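PDB 2G5G: putative lipoprotein from Campylobacter jejuni subsp. jejuni, which binds heme as a cofacial pair in a process linked to its dimerization, and probably serves in bacterial heme transport. Local coordinates for residues 18-23 with 27-32; 66-71 with 131-136. All blocks are in the same frame, centred on the assembly; numbering follows the deposited sequence.

Contact 1: residues 18-23 with 27-32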
ATOM      1  N   ASP A  18      17.156 -27.780  22.660  1.00 38.61           N
ATOM      2  CA  ASP A  18      16.369 -27.064  21.668  1.00 36.71           C
ATOM      3  C   ASP A  18      17.032 -25.771  21.166  1.00 34.70           C
ATOM      4  O   ASP A  18      16.743 -25.308  20.058  1.00 34.10           O
ATOM      5  CB  ASP A  18      14.978 -26.756  22.240  1.00 36.78           C
ATOM      6  CG  ASP A  18      14.220 -28.022  22.667  1.00 39.08           C
ATOM      7  OD1 ASP A  18      14.323 -29.048  21.967  1.00 40.10           O
ATOM      8  OD2 ASP A  18      13.524 -27.989  23.702  1.00 40.62           O
ATOM      9  N   PHE A  19      17.883 -25.178  21.996  1.00 33.12           N
ATOM     10  CA  PHE A  19      18.516 -23.906  21.654  1.00 32.22           C
ATOM     11  C   PHE A  19      19.780 -23.672  22.455  1.00 30.95           C
ATOM     12  O   PHE A  19      20.024 -24.313  23.478  1.00 30.28           O
ATOM     13  CB  PHE A  19      17.545 -22.729  21.887  1.00 32.47           C
ATOM     14  CG  PHE A  19      17.418 -22.322  23.332  1.00 33.82           C
ATOM     15  CD1 PHE A  19      18.210 -21.301  23.862  1.00 34.86           C
ATOM     16  CD2 PHE A  19      16.499 -22.957  24.167  1.00 35.61           C
ATOM     17  CE1 PHE A  19      18.091 -20.930  25.195  1.00 36.13           C
ATOM     18  CE2 PHE A  19      16.368 -22.592  25.518  1.00 36.14           C
ATOM     19  CZ  PHE A  19      17.156 -21.584  26.034  1.00 35.29           C
ATOM     20  N   TYR A  20      20.585 -22.714  21.999  1.00 29.91           N
ATOM     21  CA  TYR A  20      21.633 -22.192  22.854  1.00 28.27           C
ATOM     22  C   TYR A  20      21.789 -20.690  22.560  1.00 26.06           C
ATOM     23  O   TYR A  20      21.082 -20.125  21.713  1.00 26.47           O
ATOM     24  CB  TYR A  20      22.945 -22.979  22.713  1.00 28.95           C
ATOM     25  CG  TYR A  20      23.579 -22.918  21.331  1.00 30.78           C
ATOM     26  CD1 TYR A  20      24.567 -21.975  21.033  1.00 31.23           C
ATOM     27  CD2 TYR A  20      23.219 -23.829  20.336  1.00 31.90           C
ATOM     28  CE1 TYR A  20      25.154 -21.922  19.781  1.00 31.20           C
ATOM     29  CE2 TYR A  20      23.796 -23.779  19.072  1.00 32.16           C
ATOM     30  CZ  TYR A  20      24.771 -22.834  18.813  1.00 31.78           C
ATOM     31  OH  TYR A  20      25.328 -22.766  17.567  1.00 30.85           O
ATOM     32  N   ILE A  21      22.674 -20.056  23.300  1.00 23.37           N
ATOM     33  CA  ILE A  21      22.861 -18.601  23.220  1.00 23.04           C
ATOM     34  C   ILE A  21      24.322 -18.295  23.009  1.00 22.54           C
ATOM     35  O   ILE A  21      25.161 -18.830  23.722  1.00 23.31           O
ATOM     36  CB  ILE A  21      22.453 -17.932  24.547  1.00 21.82           C
ATOM     37  CG1 ILE A  21      21.001 -18.277  24.902  1.00 22.87           C
ATOM     38  CG2 ILE A  21      22.687 -16.378  24.499  1.00 21.09           C
ATOM     39  CD1 ILE A  21      20.683 -18.024  26.347  1.00 21.57           C
ATOM     40  N   LEU A  22      24.618 -17.412  22.061  1.00 22.82           N
ATOM     41  CA  LEU A  22      25.942 -16.857  21.920  1.00 23.27           C
ATOM     42  C   LEU A  22      25.939 -15.391  22.311  1.00 22.23           C
ATOM     43  O   LEU A  22      25.063 -14.655  21.910  1.00 21.51           O
ATOM     44  CB  LEU A  22      26.403 -16.919  20.465  1.00 23.56           C
ATOM     45  CG  LEU A  22      26.741 -18.263  19.831  1.00 27.28           C
ATOM     46  CD1 LEU A  22      27.096 -17.995  18.375  1.00 28.46           C
ATOM     47  CD2 LEU A  22      27.919 -18.910  20.561  1.00 25.61           C
ATOM     48  N   ASP A  23      26.942 -15.001  23.080  1.00 21.70           N
ATOM     49  CA  ASP A  23      27.400 -13.622  23.164  1.00 21.90           C
ATOM     50  C   ASP A  23      27.994 -13.319  21.769  1.00 21.82           C
ATOM     51  O   ASP A  23      28.944 -13.998  21.338  1.00 22.11           O
ATOM     52  CB  ASP A  23      28.480 -13.572  24.236  1.00 21.25           C
ATOM     53  CG  ASP A  23      29.036 -12.179  24.465  1.00 23.79           C
ATOM     54  OD1 ASP A  23      29.152 -11.394  23.513  1.00 22.61           O
ATOM     55  OD2 ASP A  23      29.398 -11.884  25.613  1.00 26.00           O
ATOM     56  N   GLN A  27      31.565 -14.520  20.517  1.00 22.10           N
ATOM     57  CA  GLN A  27      31.072 -15.803  19.996  1.00 23.00           C
ATOM     58  C   GLN A  27      31.245 -16.945  21.014  1.00 23.77           C
ATOM     59  O   GLN A  27      31.473 -18.110  20.656  1.00 24.21           O
ATOM     60  CB  GLN A  27      31.745 -16.166  18.665  1.00 23.89           C
ATOM     61  CG  GLN A  27      31.460 -15.196  17.562  1.00 22.15           C
ATOM     62  CD  GLN A  27      32.270 -15.529  16.331  1.00 24.26           C
ATOM     63  OE1 GLN A  27      31.847 -16.318  15.501  1.00 26.86           O
ATOM     64  NE2 GLN A  27      33.428 -14.912  16.210  1.00 23.03           N
ATOM     65  N   LYS A  28      31.094 -16.624  22.288  1.00 23.50           N
ATOM     66  CA  LYS A  28      31.144 -17.645  23.298  1.00 23.52           C
ATOM     67  C   LYS A  28      29.723 -18.058  23.675  1.00 24.25           C
ATOM     68  O   LYS A  28      28.865 -17.211  23.807  1.00 24.00           O
ATOM     69  CB  LYS A  28      31.846 -17.106  24.528  1.00 23.78           C
ATOM     70  CG  LYS A  28      32.252 -18.210  25.521  1.00 24.85           C
ATOM     71  CD  LYS A  28      33.079 -17.609  26.670  1.00 29.14           C
ATOM     72  CE  LYS A  28      32.186 -17.224  27.842  1.00 31.50           C
ATOM     73  NZ  LYS A  28      32.943 -17.189  29.138  1.00 31.90           N
ATOM     74  N   LYS A  29      29.484 -19.357  23.862  1.00 24.43           N
ATOM     75  CA  LYS A  29      28.176 -19.823  24.304  1.00 26.03           C
ATOM     76  C   LYS A  29      27.995 -19.395  25.737  1.00 25.72           C
ATOM     77  O   LYS A  29      28.941 -19.437  26.520  1.00 26.39           O
ATOM     78  CB  LYS A  29      28.070 -21.360  24.154  1.00 26.53           C
ATOM     79  CG  LYS A  29      28.200 -21.794  22.691  1.00 26.89           C
ATOM     80  CD  LYS A  29      27.900 -23.287  22.457  1.00 30.00           C
ATOM     81  CE  LYS A  29      28.891 -23.970  21.486  1.00 35.44           C
ATOM     82  NZ  LYS A  29      29.784 -23.047  20.729  1.00 37.01           N
ATOM     83  N   ILE A  30      26.798 -18.929  26.073  1.00 26.53           N
ATOM     84  CA  ILE A  30      26.524 -18.378  27.410  1.00 26.84           C
ATOM     85  C   ILE A  30      25.230 -19.008  27.919  1.00 26.57           C
ATOM     86  O   ILE A  30      24.320 -19.246  27.135  1.00 27.19           O
ATOM     87  CB  ILE A  30      26.445 -16.804  27.380  1.00 26.80           C
ATOM     88  CG1 ILE A  30      26.340 -16.202  28.781  1.00 28.52           C
ATOM     89  CG2 ILE A  30      25.297 -16.318  26.553  1.00 26.52           C
ATOM     90  CD1 ILE A  30      26.247 -14.668  28.803  1.00 27.97           C
ATOM     91  N   SER A  31      25.155 -19.319  29.212  1.00 26.56           N
ATOM     92  CA  SER A  31      23.923 -19.916  29.722  1.00 27.42           C
ATOM     93  C   SER A  31      22.792 -18.904  29.672  1.00 27.34           C
ATOM     94  O   SER A  31      23.035 -17.708  29.722  1.00 27.32           O
ATOM     95  CB  SER A  31      24.095 -20.455  31.135  1.00 27.23           C
ATOM     96  OG  SER A  31      24.250 -19.401  32.051  1.00 26.55           O
ATOM     97  N   PHE A  32      21.560 -19.396  29.521  1.00 28.28           N
ATOM     98  CA  PHE A  32      20.367 -18.579  29.662  1.00 28.19           C
ATOM     99  C   PHE A  32      20.404 -17.722  30.949  1.00 28.75           C
ATOM    100  O   PHE A  32      20.200 -16.514  30.864  1.00 27.21           O
ATOM    101  CB  PHE A  32      19.096 -19.451  29.569  1.00 29.26           C
ATOM    102  CG  PHE A  32      17.812 -18.669  29.670  1.00 28.82           C
ATOM    103  CD1 PHE A  32      17.130 -18.289  28.536  1.00 30.09           C
ATOM    104  CD2 PHE A  32      17.290 -18.320  30.919  1.00 31.44           C
ATOM    105  CE1 PHE A  32      15.948 -17.564  28.631  1.00 30.40           C
ATOM    106  CE2 PHE A  32      16.109 -17.597  31.020  1.00 30.05           C
ATOM    107  CZ  PHE A  32      15.436 -17.226  29.862  1.00 28.66           C
TER
HETATM  108  O   HOH W   1      23.443 -21.474  25.723  1.00 46.61           O

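Contact 2: residues 66-71 with 131-136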
ATOM      1  N   ALA A  66      11.945 -14.497  33.236  1.00 25.24           N
ATOM      2  CA  ALA A  66      13.124 -14.479  34.115  1.00 24.89           C
ATOM      3  C   ALA A  66      13.456 -13.042  34.541  1.00 24.74           C
ATOM      4  O   ALA A  66      13.894 -12.782  35.683  1.00 24.32           O
ATOM      5  CB  ALA A  66      14.334 -15.148  33.451  1.00 25.81           C
ATOM      6  N   LEU A  67      13.258 -12.106  33.621  1.00 23.49           N
ATOM      7  CA  LEU A  67      13.615 -10.720  33.918  1.00 22.91           C
ATOM      8  C   LEU A  67      12.591 -10.131  34.896  1.00 22.42           C
ATOM      9  O   LEU A  67      12.973  -9.442  35.823  1.00 23.10           O
ATOM     10  CB  LEU A  67      13.633  -9.890  32.639  1.00 22.73           C
ATOM     11  CG  LEU A  67      14.666 -10.186  31.540  1.00 22.90           C
ATOM     12  CD1 LEU A  67      14.226  -9.445  30.276  1.00 20.33           C
ATOM     13  CD2 LEU A  67      16.016  -9.707  31.936  1.00 22.59           C
ATOM     14  N   GLU A  68      11.314 -10.403  34.643  1.00 21.60           N
ATOM     15  CA  GLU A  68      10.165  -9.914  35.446  1.00 22.99           C
ATOM     16  C   GLU A  68      10.266 -10.376  36.884  1.00 22.99           C
ATOM     17  O   GLU A  68      10.078  -9.578  37.809  1.00 22.45           O
ATOM     18  CB  GLU A  68       8.819 -10.353  34.818  1.00 23.17           C
ATOM     19  CG  GLU A  68       7.515 -10.150  35.675  1.00 24.26           C
ATOM     20  CD  GLU A  68       7.276  -8.701  36.039  1.00 29.54           C
ATOM     21  OE1 GLU A  68       7.996  -7.824  35.482  1.00 28.65           O
ATOM     22  OE2 GLU A  68       6.375  -8.436  36.881  1.00 26.18           O
ATOM     23  N   GLY A  69      10.570 -11.661  37.059  1.00 22.74           N
ATOM     24  CA  GLY A  69      10.699 -12.259  38.389  1.00 23.66           C
ATOM     25  C   GLY A  69      11.800 -11.602  39.198  1.00 23.65           C
ATOM     26  O   GLY A  69      11.612 -11.221  40.372  1.00 24.09           O
ATOM     27  N   ASN A  70      12.964 -11.442  38.592  1.00 24.04           N
ATOM     28  CA  ASN A  70      14.057 -10.791  39.292  1.00 24.59           C
ATOM     29  C   ASN A  70      13.743  -9.328  39.642  1.00 24.37           C
ATOM     30  O   ASN A  70      14.005  -8.891  40.742  1.00 23.04           O
ATOM     31  CB  ASN A  70      15.353 -10.857  38.481  1.00 25.46           C
ATOM     32  CG  ASN A  70      16.478 -10.113  39.159  1.00 27.93           C
ATOM     33  OD1 ASN A  70      17.244 -10.693  39.936  1.00 34.69           O
ATOM     34  ND2 ASN A  70      16.562  -8.808  38.906  1.00 25.61           N
ATOM     35  N   LEU A  71      13.195  -8.583  38.691  1.00 23.54           N
ATOM     36  CA  LEU A  71      13.002  -7.151  38.900  1.00 23.94           C
ATOM     37  C   LEU A  71      11.857  -6.857  39.873  1.00 24.32           C
ATOM     38  O   LEU A  71      11.974  -6.001  40.756  1.00 24.96           O
ATOM     39  CB  LEU A  71      12.800  -6.469  37.565  1.00 23.65           C
ATOM     40  CG  LEU A  71      14.106  -6.513  36.742  1.00 23.54           C
ATOM     41  CD1 LEU A  71      13.787  -6.103  35.319  1.00 23.73           C
ATOM     42  CD2 LEU A  71      15.313  -5.719  37.390  1.00 24.28           C
ATOM     43  N   PHE A 131       0.850  -8.614  30.115  1.00 33.18           N
ATOM     44  CA  PHE A 131      -0.261  -7.812  30.575  1.00 34.12           C
ATOM     45  C   PHE A 131      -0.607  -8.019  32.044  1.00 34.14           C
ATOM     46  O   PHE A 131      -0.836  -7.025  32.731  1.00 33.79           O
ATOM     47  CB  PHE A 131      -1.497  -7.970  29.695  1.00 34.53           C
ATOM     48  CG  PHE A 131      -2.592  -7.016  30.053  1.00 36.61           C
ATOM     49  CD1 PHE A 131      -2.535  -5.681  29.630  1.00 37.11           C
ATOM     50  CD2 PHE A 131      -3.656  -7.425  30.866  1.00 37.40           C
ATOM     51  CE1 PHE A 131      -3.533  -4.777  29.971  1.00 38.95           C
ATOM     52  CE2 PHE A 131      -4.654  -6.530  31.221  1.00 36.67           C
ATOM     53  CZ  PHE A 131      -4.604  -5.202  30.766  1.00 37.39           C
ATOM     54  N   TYR A 132      -0.579  -9.275  32.522  1.00 33.83           N
ATOM     55  CA  TYR A 132      -0.976  -9.624  33.907  1.00 33.56           C
ATOM     56  C   TYR A 132       0.117  -9.607  34.957  1.00 32.91           C
ATOM     57  O   TYR A 132      -0.145  -9.893  36.142  1.00 32.82           O
ATOM     58  CB  TYR A 132      -1.745 -10.959  33.944  1.00 33.94           C
ATOM     59  CG  TYR A 132      -3.039 -10.852  33.173  1.00 35.14           C
ATOM     60  CD1 TYR A 132      -3.180 -11.468  31.924  1.00 35.72           C
ATOM     61  CD2 TYR A 132      -4.099 -10.071  33.651  1.00 35.26           C
ATOM     62  CE1 TYR A 132      -4.358 -11.342  31.184  1.00 37.11           C
ATOM     63  CE2 TYR A 132      -5.290  -9.939  32.915  1.00 36.04           C
ATOM     64  CZ  TYR A 132      -5.418 -10.590  31.690  1.00 36.35           C
ATOM     65  OH  TYR A 132      -6.577 -10.475  30.951  1.00 36.24           O
ATOM     66  N   SER A 133       1.346  -9.288  34.543  1.00 30.78           N
ATOM     67  CA  SER A 133       2.434  -9.134  35.494  1.00 29.75           C
ATOM     68  C   SER A 133       2.358  -7.698  35.997  1.00 28.86           C
ATOM     69  O   SER A 133       1.379  -7.013  35.781  1.00 29.16           O
ATOM     70  CB  SER A 133       3.797  -9.379  34.809  1.00 29.78           C
ATOM     71  OG  SER A 133       3.968  -8.465  33.721  1.00 28.27           O
ATOM     72  N   LYS A 134       3.425  -7.231  36.621  1.00 29.60           N
ATOM     73  CA  LYS A 134       3.526  -5.845  37.050  1.00 29.13           C
ATOM     74  C   LYS A 134       3.960  -4.876  35.941  1.00 29.38           C
ATOM     75  O   LYS A 134       4.072  -3.662  36.177  1.00 29.23           O
ATOM     76  CB  LYS A 134       4.483  -5.788  38.230  1.00 30.11           C
ATOM     77  CG  LYS A 134       3.890  -6.441  39.482  1.00 32.21           C
ATOM     78  CD  LYS A 134       4.893  -6.461  40.586  1.00 37.50           C
ATOM     79  CE  LYS A 134       4.165  -6.616  41.898  1.00 40.50           C
ATOM     80  NZ  LYS A 134       4.953  -6.104  43.047  1.00 43.09           N
ATOM     81  N   SER A 135       4.209  -5.399  34.738  1.00 27.73           N
ATOM     82  CA  SER A 135       4.632  -4.560  33.617  1.00 26.91           C
ATOM     83  C   SER A 135       3.506  -3.735  33.041  1.00 26.44           C
ATOM     84  O   SER A 135       2.366  -4.186  32.987  1.00 26.48           O
ATOM     85  CB  SER A 135       5.202  -5.421  32.479  1.00 26.32           C
ATOM     86  OG  SER A 135       6.390  -6.035  32.895  1.00 26.17           O
ATOM     87  N   LYS A 136       3.830  -2.537  32.577  1.00 24.99           N
ATOM     88  CA  LYS A 136       2.917  -1.817  31.713  1.00 24.62           C
ATOM     89  C   LYS A 136       3.268  -2.046  30.234  1.00 25.06           C
ATOM     90  O   LYS A 136       4.454  -2.058  29.841  1.00 24.16           O
ATOM     91  CB  LYS A 136       2.894  -0.314  32.024  1.00 24.56           C
ATOM     92  CG  LYS A 136       1.824   0.444  31.244  1.00 27.61           C
ATOM     93  CD  LYS A 136       1.452   1.755  31.887  1.00 32.42           C
ATOM     94  CE  LYS A 136       2.370   2.837  31.402  1.00 34.07           C
ATOM     95  NZ  LYS A 136       1.885   4.178  31.858  1.00 34.82           N
TER

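Contact 1: residues 18-23 with 27-32
Phe19 meets Phe32 at a glancing distance, CZ of Phe19 lying 4.1 Å from CD1 of Phe32, with the two ring planes steeply inclined to each other. Met62 of helix 54-73 touches both side chains, which joins this end of the strand to the helix layer. CD1 and CE1 of the Tyr20 ring meet the aliphatic CG and CD of Lys29, Tyr20 CD1 lying 3.9 Å from Lys29 CD as the two side chains cross at a slant. Ile21 uses both of its branches. Its CG2 presses on CG2 of Ile30 at 3.3 Å, tighter than normal carbon contact, while its CD1 lies 3.4 Å from CA of Phe32, the first residue of helix 32-39. The backbone of Ile21 bonds directly through O, which accepts from Ile30 N at 2.9 Å, and a water bridges Ile21 N to Ile30 O. Strand 19-23 and the short, weakly bonded strand 28-29 form a beta hairpin at one edge of the mixed sheet, the inner strand bonding on its other side to strand 260-264. Leu22 pairs with Lys29 as an antiparallel non-hydrogen-bonded pair, CA to CA 4.4 Å, and its CD2 lies beside CG of Lys29 at 3.6 Å, both side chains pointing the same way. At Asp23, N donates to Lys28 O at 3.0 Å, and O receives a weak, bent bond from Gln27 N; OD1 of Asp23 is hydrogen-bonded to His25 N in the connecting loop.

Contact 2: residues 66-71 with 131-136
Glu68 spans the gap between helix 54-73 and the loop 131-136, whose nearest CA atoms, those of Glu68 and Ser133, stay 7.8 Å apart. The hydrogen bond across this gap runs from Lys134 N to Glu68 OE2 at 3.2 Å. Its angle at the hydrogen is 154°, and the donor comes from above the carboxylate plane, 45° out of it. Within the loop, Ser135 N donates to Ser133 OG at 3.2 Å, which defines an ST turn; the same hydroxyl is also bonded to Val130 O.

The remaining contacts are mostly oxygen against carbon. The Glu68 chain leaves the helix with CG trans to N (chi1 169°), then bends at chi2 so that the carboxylate lies along the turn. There OE2 is 3.4 Å from CB of Ser133 and also touches CB of Lys134. Separately, Glu68 OE1 approaches OG of Ser135 at 3.5 Å, although that hydroxyl bonds to Phe78 O. The Lys134 amine NZ lies 6.7 Å from Glu68 OE2, so any attraction between the charges is probably long-range.

The loop joins helix 124-131 to edge strand 137-141. It lies beside helix 54-73, whose Phe64 touches Ser133 and Ser135, while Phe78 of strand 78-82 touches Glu68.

Overall arrangement
From the N terminus, the chain first closes contact 1, a short hairpin in which three residues separate the two segments and strand 28-29 becomes one outermost strand of the sheet. Helix 32-39 follows directly. Contact 2 opens later on helix 54-73 and closes only after 59 intervening residues, at the loop leading into strand 137-141, the outermost strand at the other end. The two contacts are therefore in series, neither nested nor crossed. Their centres are about 23 Å apart, yet they touch where Phe32 CE2 packs on Ala66 CB at 3.9 Å. Helix 54-73 thus links the hairpin edge to the loop before the opposite edge strand.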